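Local coordinates for protein xylanase Y (PDB 1WU4) that hydrolyses xylooligosaccharides of three or more units, releasing xylose from the reducing end with inversion of anomeric configuration, at residues A[241-246]-A[261-266]; A[257-262]-A[303-308]. The protein carries 1 engineered substitution. All coordinates share one frame; numbering follows the deposited sequence.

Contact 1 of 2, residues A[241-246]-A[261-266]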
ATOM      1  N   ALA A 241     -11.912  -3.619  -9.504  1.00  9.05           N
ATOM      2  CA  ALA A 241     -11.383  -2.356 -10.010  1.00  8.97           C
ATOM      3  C   ALA A 241     -10.246  -2.620 -10.990  1.00  8.33           C
ATOM      4  O   ALA A 241      -9.495  -3.584 -10.837  1.00 10.23           O
ATOM      5  CB  ALA A 241     -10.876  -1.499  -8.852  1.00 10.01           C
ATOM      6  N   PRO A 242     -10.110  -1.767 -12.016  1.00  8.78           N
ATOM      7  CA  PRO A 242      -9.050  -1.919 -13.015  1.00 10.02           C
ATOM      8  C   PRO A 242      -7.724  -1.450 -12.429  1.00  7.97           C
ATOM      9  O   PRO A 242      -7.707  -0.735 -11.424  1.00  9.15           O
ATOM     10  CB  PRO A 242      -9.522  -1.018 -14.150  1.00 10.61           C
ATOM     11  CG  PRO A 242     -10.177   0.114 -13.403  1.00 11.00           C
ATOM     12  CD  PRO A 242     -10.981  -0.621 -12.344  1.00  9.82           C
ATOM     13  N   GLU A 243      -6.617  -1.851 -13.044  1.00  7.92           N
ATOM     14  CA  GLU A 243      -5.309  -1.426 -12.560  1.00  8.89           C
ATOM     15  C   GLU A 243      -5.129   0.077 -12.786  1.00  7.89           C
ATOM     16  O   GLU A 243      -4.725   0.798 -11.875  1.00  8.68           O
ATOM     17  CB  GLU A 243      -4.207  -2.222 -13.252  1.00  9.23           C
ATOM     18  CG  GLU A 243      -4.189  -3.679 -12.833  1.00  9.29           C
ATOM     19  CD  GLU A 243      -3.023  -4.436 -13.424  1.00  9.58           C
ATOM     20  OE1 GLU A 243      -3.030  -4.680 -14.649  1.00 11.43           O
ATOM     21  OE2 GLU A 243      -2.096  -4.779 -12.659  1.00 11.54           O
ATOM     22  N   TYR A 244      -5.416   0.540 -14.001  1.00  8.18           N
ATOM     23  CA  TYR A 244      -5.344   1.967 -14.329  1.00  8.56           C
ATOM     24  C   TYR A 244      -6.758   2.408 -14.697  1.00  9.17           C
ATOM     25  O   TYR A 244      -7.521   1.640 -15.290  1.00 10.17           O
ATOM     26  CB  TYR A 244      -4.464   2.255 -15.548  1.00  7.97           C
ATOM     27  CG  TYR A 244      -2.982   1.966 -15.445  1.00  8.44           C
ATOM     28  CD1 TYR A 244      -2.407   1.437 -14.288  1.00  9.20           C
ATOM     29  CD2 TYR A 244      -2.160   2.184 -16.548  1.00  9.09           C
ATOM     30  CE1 TYR A 244      -1.037   1.123 -14.247  1.00 10.23           C
ATOM     31  CE2 TYR A 244      -0.809   1.879 -16.518  1.00 10.65           C
ATOM     32  CZ  TYR A 244      -0.254   1.347 -15.371  1.00  8.49           C
ATOM     33  OH  TYR A 244       1.085   1.019 -15.379  1.00 11.88           O
ATOM     34  N   ALA A 245      -7.097   3.647 -14.369  1.00  9.83           N
ATOM     35  CA  ALA A 245      -8.415   4.172 -14.694  1.00  9.45           C
ATOM     36  C   ALA A 245      -8.313   5.661 -14.971  1.00 10.14           C
ATOM     37  O   ALA A 245      -7.473   6.354 -14.400  1.00  9.68           O
ATOM     38  CB  ALA A 245      -9.385   3.921 -13.547  1.00 10.63           C
ATOM     39  N   TYR A 246      -9.163   6.151 -15.864  1.00  9.12           N
ATOM     40  CA  TYR A 246      -9.183   7.568 -16.181  1.00 10.76           C
ATOM     41  C   TYR A 246      -9.816   8.280 -14.992  1.00 10.23           C
ATOM     42  O   TYR A 246     -10.353   7.633 -14.090  1.00 11.30           O
ATOM     43  CB  TYR A 246     -10.020   7.804 -17.437  1.00 10.14           C
ATOM     44  CG  TYR A 246      -9.439   7.168 -18.675  1.00 10.38           C
ATOM     45  CD1 TYR A 246      -8.226   7.611 -19.205  1.00 10.82           C
ATOM     46  CD2 TYR A 246     -10.093   6.115 -19.317  1.00 10.14           C
ATOM     47  CE1 TYR A 246      -7.681   7.025 -20.342  1.00 12.62           C
ATOM     48  CE2 TYR A 246      -9.556   5.521 -20.455  1.00 13.15           C
ATOM     49  CZ  TYR A 246      -8.350   5.980 -20.963  1.00 11.69           C
ATOM     50  OH  TYR A 246      -7.824   5.400 -22.097  1.00 14.13           O
ATOM     51  N   PHE A 261      -6.184  -7.096 -12.123  1.00  9.14           N
ATOM     52  CA  PHE A 261      -4.938  -7.834 -12.049  1.00  8.86           C
ATOM     53  C   PHE A 261      -4.094  -7.344 -10.871  1.00  8.69           C
ATOM     54  O   PHE A 261      -4.600  -6.688  -9.962  1.00 10.18           O
ATOM     55  CB  PHE A 261      -4.171  -7.711 -13.373  1.00 12.10           C
ATOM     56  CG  PHE A 261      -3.336  -8.925 -13.710  1.00  9.94           C
ATOM     57  CD1 PHE A 261      -1.999  -8.786 -14.058  1.00 11.46           C
ATOM     58  CD2 PHE A 261      -3.895 -10.204 -13.695  1.00 10.82           C
ATOM     59  CE1 PHE A 261      -1.226  -9.900 -14.385  1.00 14.38           C
ATOM     60  CE2 PHE A 261      -3.128 -11.324 -14.023  1.00 12.14           C
ATOM     61  CZ  PHE A 261      -1.791 -11.170 -14.368  1.00 11.36           C
ATOM     62  N   SER A 262      -2.803  -7.650 -10.910  1.00  9.83           N
ATOM     63  CA  SER A 262      -1.870  -7.320  -9.833  1.00  9.70           C
ATOM     64  C   SER A 262      -2.068  -6.035  -9.026  1.00  8.86           C
ATOM     65  O   SER A 262      -2.170  -6.092  -7.804  1.00 10.74           O
ATOM     66  CB  SER A 262      -0.446  -7.383 -10.376  1.00  9.75           C
ATOM     67  OG  SER A 262      -0.240  -8.627 -11.027  1.00 11.50           O
ATOM     68  N   ASP A 263      -2.100  -4.881  -9.684  1.00  8.70           N
ATOM     69  CA  ASP A 263      -2.287  -3.618  -8.965  1.00  8.59           C
ATOM     70  C   ASP A 263      -3.608  -3.596  -8.197  1.00  9.37           C
ATOM     71  O   ASP A 263      -3.659  -3.206  -7.027  1.00  9.21           O
ATOM     72  CB  ASP A 263      -2.298  -2.435  -9.943  1.00  9.83           C
ATOM     73  CG  ASP A 263      -0.911  -1.942 -10.304  1.00  9.99           C
ATOM     74  OD1 ASP A 263       0.031  -2.755 -10.354  1.00 11.75           O
ATOM     75  OD2 ASP A 263      -0.773  -0.726 -10.561  1.00 12.23           O
ATOM     76  N   SER A 264      -4.666  -4.020  -8.886  1.00  7.90           N
ATOM     77  CA  SER A 264      -6.036  -4.034  -8.378  1.00  8.64           C
ATOM     78  C   SER A 264      -6.272  -4.717  -7.043  1.00  7.84           C
ATOM     79  O   SER A 264      -7.151  -4.310  -6.284  1.00  9.01           O
ATOM     80  CB  SER A 264      -6.966  -4.706  -9.394  1.00  9.08           C
ATOM     81  OG  SER A 264      -6.762  -4.224 -10.707  1.00  9.93           O
ATOM     82  N   TYR A 265      -5.516  -5.773  -6.771  1.00  9.42           N
ATOM     83  CA  TYR A 265      -5.704  -6.531  -5.544  1.00  8.52           C
ATOM     84  C   TYR A 265      -5.662  -5.670  -4.291  1.00  9.28           C
ATOM     85  O   TYR A 265      -6.375  -5.935  -3.323  1.00  9.62           O
ATOM     86  CB  TYR A 265      -4.654  -7.642  -5.443  1.00  8.24           C
ATOM     87  CG  TYR A 265      -4.609  -8.579  -6.633  1.00  8.62           C
ATOM     88  CD1 TYR A 265      -5.660  -8.637  -7.554  1.00  9.36           C
ATOM     89  CD2 TYR A 265      -3.517  -9.427  -6.829  1.00  9.67           C
ATOM     90  CE1 TYR A 265      -5.621  -9.513  -8.638  1.00  9.49           C
ATOM     91  CE2 TYR A 265      -3.473 -10.307  -7.907  1.00  9.44           C
ATOM     92  CZ  TYR A 265      -4.523 -10.345  -8.805  1.00  9.36           C
ATOM     93  OH  TYR A 265      -4.470 -11.210  -9.870  1.00 10.14           O
ATOM     94  N   ARG A 266      -4.840  -4.628  -4.315  1.00  8.55           N
ATOM     95  CA  ARG A 266      -4.696  -3.761  -3.157  1.00  8.94           C
ATOM     96  C   ARG A 266      -5.918  -2.925  -2.808  1.00  8.06           C
ATOM     97  O   ARG A 266      -6.036  -2.446  -1.682  1.00  8.72           O
ATOM     98  CB  ARG A 266      -3.470  -2.869  -3.343  1.00  8.49           C
ATOM     99  CG  ARG A 266      -2.194  -3.686  -3.442  1.00  9.60           C
ATOM    100  CD  ARG A 266      -0.996  -2.856  -3.847  1.00 10.29           C
ATOM    101  NE  ARG A 266      -1.164  -2.274  -5.172  1.00  9.83           N
ATOM    102  CZ  ARG A 266      -0.171  -1.759  -5.887  1.00 10.51           C
ATOM    103  NH1 ARG A 266       1.064  -1.759  -5.403  1.00 11.43           N
ATOM    104  NH2 ARG A 266      -0.415  -1.240  -7.082  1.00 10.13           N
TER
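Glu243 and Ala241 meet Asp263 and Ser264 in a buried polar contact between a loop and the turn that leads into helix 265-278, and this turn carries the probable general base of the active site. Asp263 is assigned by similarity as the proton acceptor; its side chain lies about 6 Å from that of Glu70, the proton donor by the same criterion.

Two hydrogen bonds define the geometry. Glu243 OE2 accepts from Asp263 N at 3.0 Å, nearly straight at 171°, through the lone pair facing away from OE1. The chain reaches this NH because CG stands anti to the carbonyl carbon and CD continues extended beyond it. On the way CG passes Ser264 OG at 3.4 Å, while CD packs against Phe261 CB at 3.5 Å. The two carboxylates, of Glu243 and Asp263, are turned 86° apart, yet Glu243 OE2 comes to 3.7 Å from Asp263 OD1, so two acidic groups stand close together.

The second bond runs from Ser264 OG to Ala241 O, 2.8 Å long, with the hydroxyl 29° out of the carbonyl plane. The same OG accepts from Phe261 N at 3.3 Å, so it bridges the loop and its own turn. Arg266 adds a second grip on the turn: its NE donates to Asp263 O, while NH2 forms a salt bridge with Asp263 OD2 at 3.5 Å. The guanidinium also pairs through NH1 with Glu70, linking the two presumed catalytic residues.

Further along the loop, the Tyr244 ring stacks on Tyr257, and Ala245 opens the short strand 245-246, which pairs antiparallel with strand 193-194; beyond Asp263 the chain enters helix 265-278, where Tyr265 packs on helix 320-329.

Contact 2 of 2, residues A[257-262]-A[303-308]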
ATOM      1  N   TYR A 257      -3.640  -2.361 -18.943  1.00 10.33           N
ATOM      2  CA  TYR A 257      -3.876  -2.206 -17.509  1.00 10.09           C
ATOM      3  C   TYR A 257      -5.328  -1.913 -17.133  1.00 10.40           C
ATOM      4  O   TYR A 257      -5.605  -1.474 -16.017  1.00  9.99           O
ATOM      5  CB  TYR A 257      -2.978  -1.093 -16.962  1.00  9.24           C
ATOM      6  CG  TYR A 257      -1.509  -1.442 -16.962  1.00 10.67           C
ATOM      7  CD1 TYR A 257      -0.934  -2.115 -15.884  1.00 11.39           C
ATOM      8  CD2 TYR A 257      -0.698  -1.118 -18.048  1.00 11.62           C
ATOM      9  CE1 TYR A 257       0.419  -2.453 -15.888  1.00 13.34           C
ATOM     10  CE2 TYR A 257       0.658  -1.453 -18.063  1.00 12.65           C
ATOM     11  CZ  TYR A 257       1.206  -2.119 -16.979  1.00 15.50           C
ATOM     12  OH  TYR A 257       2.546  -2.445 -16.988  1.00 18.56           O
ATOM     13  N   GLY A 258      -6.257  -2.171 -18.045  1.00  9.07           N
ATOM     14  CA  GLY A 258      -7.651  -1.890 -17.752  1.00  8.29           C
ATOM     15  C   GLY A 258      -8.465  -3.019 -17.150  1.00 10.16           C
ATOM     16  O   GLY A 258      -9.691  -2.953 -17.154  1.00 10.34           O
ATOM     17  N   HIS A 259      -7.806  -4.036 -16.604  1.00  9.18           N
ATOM     18  CA  HIS A 259      -8.521  -5.171 -16.033  1.00  8.73           C
ATOM     19  C   HIS A 259      -8.178  -5.414 -14.569  1.00  9.82           C
ATOM     20  O   HIS A 259      -7.396  -4.668 -13.972  1.00  8.91           O
ATOM     21  CB  HIS A 259      -8.219  -6.416 -16.871  1.00 11.17           C
ATOM     22  CG  HIS A 259      -8.365  -6.187 -18.343  1.00 10.61           C
ATOM     23  ND1 HIS A 259      -9.568  -5.853 -18.926  1.00 10.71           N
ATOM     24  CD2 HIS A 259      -7.450  -6.178 -19.339  1.00 10.42           C
ATOM     25  CE1 HIS A 259      -9.387  -5.646 -20.219  1.00  9.07           C
ATOM     26  NE2 HIS A 259      -8.110  -5.836 -20.495  1.00  9.60           N
ATOM     27  N   PHE A 260      -8.788  -6.443 -13.985  1.00  8.78           N
ATOM     28  CA  PHE A 260      -8.529  -6.782 -12.591  1.00  9.17           C
ATOM     29  C   PHE A 260      -7.300  -7.671 -12.554  1.00  8.64           C
ATOM     30  O   PHE A 260      -7.355  -8.847 -12.923  1.00 10.04           O
ATOM     31  CB  PHE A 260      -9.717  -7.524 -11.974  1.00  8.44           C
ATOM     32  CG  PHE A 260      -9.575  -7.758 -10.494  1.00  8.57           C
ATOM     33  CD1 PHE A 260      -9.699  -6.700  -9.597  1.00  8.67           C
ATOM     34  CD2 PHE A 260      -9.298  -9.026  -9.998  1.00  9.08           C
ATOM     35  CE1 PHE A 260      -9.549  -6.901  -8.229  1.00  8.45           C
ATOM     36  CE2 PHE A 260      -9.144  -9.239  -8.629  1.00  9.36           C
ATOM     37  CZ  PHE A 260      -9.271  -8.173  -7.743  1.00  8.05           C
ATOM     38  N   PHE A 261      -6.184  -7.096 -12.123  1.00  9.14           N
ATOM     39  CA  PHE A 261      -4.938  -7.834 -12.049  1.00  8.86           C
ATOM     40  C   PHE A 261      -4.094  -7.344 -10.871  1.00  8.69           C
ATOM     41  O   PHE A 261      -4.600  -6.688  -9.962  1.00 10.18           O
ATOM     42  CB  PHE A 261      -4.171  -7.711 -13.373  1.00 12.10           C
ATOM     43  CG  PHE A 261      -3.336  -8.925 -13.710  1.00  9.94           C
ATOM     44  CD1 PHE A 261      -1.999  -8.786 -14.058  1.00 11.46           C
ATOM     45  CD2 PHE A 261      -3.895 -10.204 -13.695  1.00 10.82           C
ATOM     46  CE1 PHE A 261      -1.226  -9.900 -14.385  1.00 14.38           C
ATOM     47  CE2 PHE A 261      -3.128 -11.324 -14.023  1.00 12.14           C
ATOM     48  CZ  PHE A 261      -1.791 -11.170 -14.368  1.00 11.36           C
ATOM     49  N   SER A 262      -2.803  -7.650 -10.910  1.00  9.83           N
ATOM     50  CA  SER A 262      -1.870  -7.320  -9.833  1.00  9.70           C
ATOM     51  C   SER A 262      -2.068  -6.035  -9.026  1.00  8.86           C
ATOM     52  O   SER A 262      -2.170  -6.092  -7.804  1.00 10.74           O
ATOM     53  CB  SER A 262      -0.446  -7.383 -10.376  1.00  9.75           C
ATOM     54  OG  SER A 262      -0.240  -8.627 -11.027  1.00 11.50           O
ATOM     55  N   TYR A 303      -7.486 -18.829 -10.248  1.00 12.21           N
ATOM     56  CA  TYR A 303      -7.638 -17.376 -10.344  1.00 11.09           C
ATOM     57  C   TYR A 303      -7.016 -16.880 -11.648  1.00 11.62           C
ATOM     58  O   TYR A 303      -5.897 -17.257 -11.998  1.00 11.30           O
ATOM     59  CB  TYR A 303      -6.951 -16.659  -9.179  1.00 11.43           C
ATOM     60  CG  TYR A 303      -7.582 -16.825  -7.810  1.00 11.44           C
ATOM     61  CD1 TYR A 303      -8.885 -17.303  -7.650  1.00 11.59           C
ATOM     62  CD2 TYR A 303      -6.878 -16.446  -6.671  1.00 11.40           C
ATOM     63  CE1 TYR A 303      -9.467 -17.390  -6.377  1.00 11.40           C
ATOM     64  CE2 TYR A 303      -7.441 -16.526  -5.412  1.00 10.80           C
ATOM     65  CZ  TYR A 303      -8.733 -16.994  -5.264  1.00  9.70           C
ATOM     66  OH  TYR A 303      -9.265 -17.041  -3.996  1.00 12.83           O
ATOM     67  N   ARG A 304      -7.740 -16.018 -12.353  1.00 10.87           N
ATOM     68  CA  ARG A 304      -7.277 -15.474 -13.627  1.00 11.50           C
ATOM     69  C   ARG A 304      -7.223 -13.960 -13.587  1.00 10.03           C
ATOM     70  O   ARG A 304      -7.423 -13.335 -12.547  1.00 10.54           O
ATOM     71  CB  ARG A 304      -8.260 -15.819 -14.750  1.00 13.53           C
ATOM     72  CG  ARG A 304      -8.814 -17.224 -14.758  1.00 12.17           C
ATOM     73  CD  ARG A 304      -7.756 -18.232 -15.132  1.00 13.38           C
ATOM     74  NE  ARG A 304      -8.338 -19.560 -15.300  1.00 15.32           N
ATOM     75  CZ  ARG A 304      -9.073 -19.931 -16.345  1.00 16.86           C
ATOM     76  NH1 ARG A 304      -9.318 -19.075 -17.331  1.00 17.91           N
ATOM     77  NH2 ARG A 304      -9.572 -21.159 -16.402  1.00 19.81           N
ATOM     78  N   ARG A 305      -6.927 -13.393 -14.750  1.00 13.06           N
ATOM     79  CA  ARG A 305      -6.977 -11.959 -14.946  1.00 10.68           C
ATOM     80  C   ARG A 305      -8.445 -11.895 -15.377  1.00  9.91           C
ATOM     81  O   ARG A 305      -8.904 -12.766 -16.125  1.00 10.91           O
ATOM     82  CB  ARG A 305      -6.090 -11.514 -16.114  1.00 10.71           C
ATOM     83  CG  ARG A 305      -6.233 -10.027 -16.462  1.00 10.98           C
ATOM     84  CD  ARG A 305      -5.620  -9.686 -17.816  1.00  9.36           C
ATOM     85  NE  ARG A 305      -4.170  -9.858 -17.850  1.00  9.59           N
ATOM     86  CZ  ARG A 305      -3.288  -8.950 -17.442  1.00 10.67           C
ATOM     87  NH1 ARG A 305      -3.694  -7.785 -16.955  1.00 13.09           N
ATOM     88  NH2 ARG A 305      -1.991  -9.203 -17.536  1.00 11.20           N
ATOM     89  N   TYR A 306      -9.188 -10.907 -14.900  1.00 11.20           N
ATOM     90  CA  TYR A 306     -10.597 -10.783 -15.272  1.00  9.99           C
ATOM     91  C   TYR A 306     -10.889  -9.374 -15.747  1.00 10.42           C
ATOM     92  O   TYR A 306     -10.264  -8.418 -15.281  1.00  9.96           O
ATOM     93  CB  TYR A 306     -11.516 -11.033 -14.071  1.00  9.51           C
ATOM     94  CG  TYR A 306     -11.322 -12.343 -13.352  1.00 10.36           C
ATOM     95  CD1 TYR A 306     -11.966 -13.503 -13.783  1.00 11.60           C
ATOM     96  CD2 TYR A 306     -10.485 -12.425 -12.242  1.00 11.48           C
ATOM     97  CE1 TYR A 306     -11.779 -14.714 -13.122  1.00 12.20           C
ATOM     98  CE2 TYR A 306     -10.289 -13.626 -11.579  1.00 11.98           C
ATOM     99  CZ  TYR A 306     -10.935 -14.765 -12.022  1.00 11.10           C
ATOM    100  OH  TYR A 306     -10.715 -15.953 -11.366  1.00 13.80           O
ATOM    101  N   LYS A 307     -11.828  -9.240 -16.679  1.00 11.16           N
ATOM    102  CA  LYS A 307     -12.244  -7.907 -17.089  1.00 10.16           C
ATOM    103  C   LYS A 307     -12.988  -7.504 -15.816  1.00 10.85           C
ATOM    104  O   LYS A 307     -13.407  -8.376 -15.048  1.00 11.36           O
ATOM    105  CB  LYS A 307     -13.197  -7.974 -18.286  1.00 13.74           C
ATOM    106  CG  LYS A 307     -12.559  -8.591 -19.521  1.00 15.08           C
ATOM    107  CD  LYS A 307     -13.468  -8.534 -20.741  1.00 22.89           C
ATOM    108  CE  LYS A 307     -13.492  -7.152 -21.360  1.00 26.62           C
ATOM    109  NZ  LYS A 307     -14.251  -7.150 -22.643  1.00 27.22           N
ATOM    110  N   ILE A 308     -13.163  -6.216 -15.562  1.00 11.14           N
ATOM    111  CA  ILE A 308     -13.824  -5.856 -14.316  1.00 11.26           C
ATOM    112  C   ILE A 308     -15.262  -6.341 -14.204  1.00 10.82           C
ATOM    113  O   ILE A 308     -15.801  -6.413 -13.105  1.00 11.06           O
ATOM    114  CB  ILE A 308     -13.749  -4.332 -14.029  1.00  9.91           C
ATOM    115  CG1 ILE A 308     -14.464  -3.532 -15.116  1.00 11.11           C
ATOM    116  CG2 ILE A 308     -12.283  -3.911 -13.915  1.00 11.25           C
ATOM    117  CD1 ILE A 308     -14.604  -2.058 -14.770  1.00 12.70           C
TER
HETATM  118  O   HOH W   1     -11.749  -4.693 -17.540  1.00 10.99           O
HETATM  119  O   HOH W   2      -6.624 -11.090 -11.359  1.00 10.81           O
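Arg305 crosses Phe261 at about a right angle, and its side chain can be traced over the ring atom by atom. CB lies 3.5 Å from Phe261 CD2; with CG anti to the backbone N, the chain runs on past that same carbon. A bend at chi3 (-66°) then lays the guanidinium over one face of the ring, planes 23° apart. CZ sits 3.6 Å from the ring centroid and 12° off its normal, a cation-pi stack. NH1 lies over Phe261 CG and CD1, while the tip NH2 approaches Phe261 CE1 at 3.3 Å. NE is engaged by a salt bridge to Glu315, which probably helps to fix the group's rotation.

The backbones join in one antiparallel, hydrogen-bonded pair, Phe260 with Tyr306: Phe260 N donates to Tyr306 O at 2.8 Å, and the return bond from Tyr306 N to Phe260 O is weak. Waters extend this join. One links Gly258 O, His259 ND1 and Ile308 N; another donates to both Phe260 O, 2.8 Å away, and Arg304 O.

The arrangement is an isolated beta bridge with a cation-pi stack beside it, joining two inter-helix connections of the (alpha/alpha)6 barrel of glycoside hydrolase family 8.

From the N terminus, the chain passes through 241-246 and returns after a 14-residue excursion without helix or strand, and contact 1 closes that loop at 261-266. Contact 2 closes a longer one: from 257-262 the chain runs through helices 265-278 and 282-295 before 303-308 comes back. The two loops overlap, since 257-262 begins inside the first and shares Phe261 and Ser262 with it, so the closures cross and neither nests within the other. Tyr244 N also lies 2.9 Å from Tyr257 O, a probable hydrogen bond between the contacts. Together they fold the connection between helices 216-233 and 265-278 onto itself and join it to the one between helices 282-295 and 320-329.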